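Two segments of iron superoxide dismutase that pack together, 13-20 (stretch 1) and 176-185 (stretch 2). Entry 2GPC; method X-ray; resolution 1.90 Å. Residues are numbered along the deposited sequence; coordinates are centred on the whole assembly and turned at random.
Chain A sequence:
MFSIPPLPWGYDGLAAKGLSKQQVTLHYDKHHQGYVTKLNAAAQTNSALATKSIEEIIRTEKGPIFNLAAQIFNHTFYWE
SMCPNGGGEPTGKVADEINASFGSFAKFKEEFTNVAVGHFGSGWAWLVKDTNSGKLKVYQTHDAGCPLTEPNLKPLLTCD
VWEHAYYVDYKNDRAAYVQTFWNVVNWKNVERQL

Stretch 1, residues 13-20: GLAAKGLS
Stretch 2, residues 176-185: AYVQTFWNVV

How does the short segment approach the helix? Residues 13-20 form a compact turn, with a 3-10 segment at Ala15-Ala16, laid against one side of the helix that enters stretch 2 from earlier in the chain and runs through Ala176 to Phe181 (phi/psi near -60/-40). From Leu14 through Lys17 and Gly18 to Leu19, partners step back from Val184 through Asn183 and Thr180 to Tyr177, so the order is opposite. Leu14 O ties the turn together, accepting from Lys17 N (3.0 Å) and Leu19 N (3.1 Å). The CA-to-CB bond of Leu14 points toward stretch 2; with chi1 m and chi2 t its CD2 lies 4.2 Å from Val184 CG1 (chi1 m), an apolar contact.

What does Lys17 contribute? Lys17 CA lies 7.1 Å from Asn183 CA. The chain (chi1 m, chi2 -146°, chi3 and chi4 t) lays CB 3.7 Å from Val184 CG1 and extends NZ to Asn183 O, a weak hydrogen bond of 3.5 Å. One water donates to both Lys17 O (2.7 Å) and Asn183 OD1 (2.8 Å), bridging the polar margin.

Why is there a glycine at 18? Its phi/psi of 101/23 would jam a CB against the preceding carbonyl, and an ideal CB would also sit tight against Thr180 OG1. Gly18 CA and Thr180 CA are 6.3 Å apart, and Thr180 CG2 (chi1 m) packs 3.4 Å from Lys17 O.

How does the contact finish? Leu19 (phi/psi -130/107; m, t) sets CD2 at the ring edge of Tyr177 (chi1 t, chi2 67°), 4.2 Å from CE1, an apolar contact of methyl against ring carbon between two buried side chains.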

# COMPACT_ATOMS: atom_id res chain seq x y z
N GLY A 13 13.34 -12.43 -17.23
CA GLY A 13 14.76 -12.25 -16.99
C GLY A 13 15.25 -12.47 -15.56
O GLY A 13 16.42 -12.82 -15.37
N LEU A 14 14.38 -12.22 -14.58
CA LEU A 14 14.69 -12.40 -13.16
C LEU A 14 14.10 -13.67 -12.52
O LEU A 14 14.29 -13.89 -11.32
CB LEU A 14 14.23 -11.16 -12.36
CG LEU A 14 14.80 -9.80 -12.76
CD1 LEU A 14 14.30 -8.71 -11.80
CD2 LEU A 14 16.33 -9.81 -12.82
N ALA A 15 13.41 -14.49 -13.30
CA ALA A 15 12.74 -15.70 -12.81
C ALA A 15 13.68 -16.67 -12.06
O ALA A 15 13.34 -17.13 -10.96
CB ALA A 15 12.05 -16.43 -13.96
N ALA A 16 14.83 -16.95 -12.65
CA ALA A 16 15.82 -17.86 -12.05
C ALA A 16 16.40 -17.30 -10.74
O ALA A 16 16.96 -18.04 -9.95
CB ALA A 16 16.96 -18.15 -13.04
N LYS A 17 16.28 -15.99 -10.54
CA LYS A 17 16.75 -15.36 -9.31
C LYS A 17 15.61 -14.91 -8.37
O LYS A 17 15.85 -14.19 -7.42
CB LYS A 17 17.70 -14.20 -9.64
CG LYS A 17 19.11 -14.67 -10.12
CD LYS A 17 20.21 -13.73 -9.66
CE LYS A 17 21.59 -14.24 -10.04
NZ LYS A 17 22.56 -13.12 -9.95
N GLY A 18 14.37 -15.34 -8.65
CA GLY A 18 13.28 -15.23 -7.69
C GLY A 18 12.27 -14.10 -7.86
O GLY A 18 11.59 -13.72 -6.89
N LEU A 19 12.15 -13.57 -9.08
CA LEU A 19 11.04 -12.70 -9.48
C LEU A 19 10.50 -13.24 -10.78
O LEU A 19 11.14 -13.10 -11.82
CB LEU A 19 11.50 -11.25 -9.68
CG LEU A 19 11.58 -10.34 -8.45
CD1 LEU A 19 11.94 -8.92 -8.92
CD2 LEU A 19 10.29 -10.34 -7.65
N SER A 20 9.33 -13.86 -10.71
CA SER A 20 8.80 -14.71 -11.78
C SER A 20 8.31 -13.90 -12.96
O SER A 20 8.02 -12.71 -12.83
CB SER A 20 7.64 -15.57 -11.26
OG SER A 20 6.56 -14.76 -10.85
N ALA A 176 11.57 -11.71 2.65
CA ALA A 176 12.12 -12.65 1.67
C ALA A 176 12.30 -11.99 0.30
O ALA A 176 13.26 -12.26 -0.41
CB ALA A 176 11.25 -13.89 1.56
N TYR A 177 11.37 -11.11 -0.04
CA TYR A 177 11.44 -10.36 -1.29
C TYR A 177 12.66 -9.44 -1.30
O TYR A 177 13.33 -9.33 -2.32
CB TYR A 177 10.15 -9.54 -1.47
CG TYR A 177 10.25 -8.36 -2.40
CD1 TYR A 177 10.47 -8.53 -3.77
CD2 TYR A 177 10.12 -7.06 -1.92
CE1 TYR A 177 10.57 -7.42 -4.63
CE2 TYR A 177 10.21 -5.96 -2.76
CZ TYR A 177 10.44 -6.14 -4.12
OH TYR A 177 10.50 -5.04 -4.97
N VAL A 178 12.94 -8.80 -0.17
CA VAL A 178 14.09 -7.90 -0.08
C VAL A 178 15.40 -8.68 -0.14
O VAL A 178 16.36 -8.21 -0.74
CB VAL A 178 14.01 -7.00 1.18
CG1 VAL A 178 15.34 -6.25 1.44
CG2 VAL A 178 12.88 -6.01 1.02
N GLN A 179 15.44 -9.87 0.45
CA GLN A 179 16.61 -10.73 0.32
C GLN A 179 16.87 -11.04 -1.16
O GLN A 179 18.01 -11.01 -1.63
CB GLN A 179 16.47 -12.02 1.16
CG GLN A 179 16.69 -11.78 2.68
CD GLN A 179 17.97 -10.97 3.00
OE1 GLN A 179 19.07 -11.44 2.74
NE2 GLN A 179 17.81 -9.76 3.54
N THR A 180 15.79 -11.30 -1.91
CA THR A 180 15.88 -11.52 -3.35
C THR A 180 16.37 -10.27 -4.09
O THR A 180 17.18 -10.38 -5.02
CB THR A 180 14.50 -11.96 -3.89
OG1 THR A 180 14.31 -13.35 -3.62
CG2 THR A 180 14.40 -11.84 -5.40
N PHE A 181 15.89 -9.10 -3.69
CA PHE A 181 16.33 -7.84 -4.30
C PHE A 181 17.85 -7.76 -4.21
O PHE A 181 18.51 -7.38 -5.19
CB PHE A 181 15.67 -6.63 -3.62
CG PHE A 181 16.12 -5.30 -4.16
CD1 PHE A 181 15.58 -4.81 -5.34
CD2 PHE A 181 17.08 -4.56 -3.50
CE1 PHE A 181 16.00 -3.58 -5.85
CE2 PHE A 181 17.50 -3.33 -4.00
CZ PHE A 181 16.95 -2.84 -5.18
N TRP A 182 18.42 -8.14 -3.07
CA TRP A 182 19.87 -8.07 -2.91
C TRP A 182 20.59 -8.98 -3.90
O TRP A 182 21.70 -8.65 -4.34
CB TRP A 182 20.31 -8.40 -1.48
CG TRP A 182 19.97 -7.33 -0.48
CD1 TRP A 182 19.16 -7.47 0.60
CD2 TRP A 182 20.42 -5.97 -0.47
NE1 TRP A 182 19.08 -6.28 1.29
CE2 TRP A 182 19.85 -5.34 0.64
CE3 TRP A 182 21.26 -5.22 -1.31
CZ2 TRP A 182 20.07 -4.01 0.95
CZ3 TRP A 182 21.49 -3.89 -1.00
CH2 TRP A 182 20.90 -3.30 0.12
N ASN A 183 19.97 -10.09 -4.27
CA ASN A 183 20.56 -11.01 -5.23
C ASN A 183 20.51 -10.50 -6.66
O ASN A 183 21.14 -11.09 -7.53
CB ASN A 183 19.86 -12.39 -5.17
CG ASN A 183 20.20 -13.16 -3.92
OD1 ASN A 183 19.47 -14.09 -3.54
ND2 ASN A 183 21.30 -12.81 -3.27
N VAL A 184 19.76 -9.42 -6.92
CA VAL A 184 19.66 -8.87 -8.27
C VAL A 184 20.03 -7.38 -8.40
O VAL A 184 19.85 -6.81 -9.47
CB VAL A 184 18.24 -9.10 -8.87
CG1 VAL A 184 17.97 -10.59 -9.04
CG2 VAL A 184 17.15 -8.43 -8.05
N VAL A 185 20.59 -6.77 -7.36
CA VAL A 185 20.96 -5.34 -7.43
C VAL A 185 21.94 -5.11 -8.58
O VAL A 185 22.93 -5.81 -8.69
CB VAL A 185 21.61 -4.82 -6.12
CG1 VAL A 185 22.16 -3.39 -6.31
CG2 VAL A 185 20.62 -4.84 -5.01
O HOH W 1 17.42 -14.78 -5.36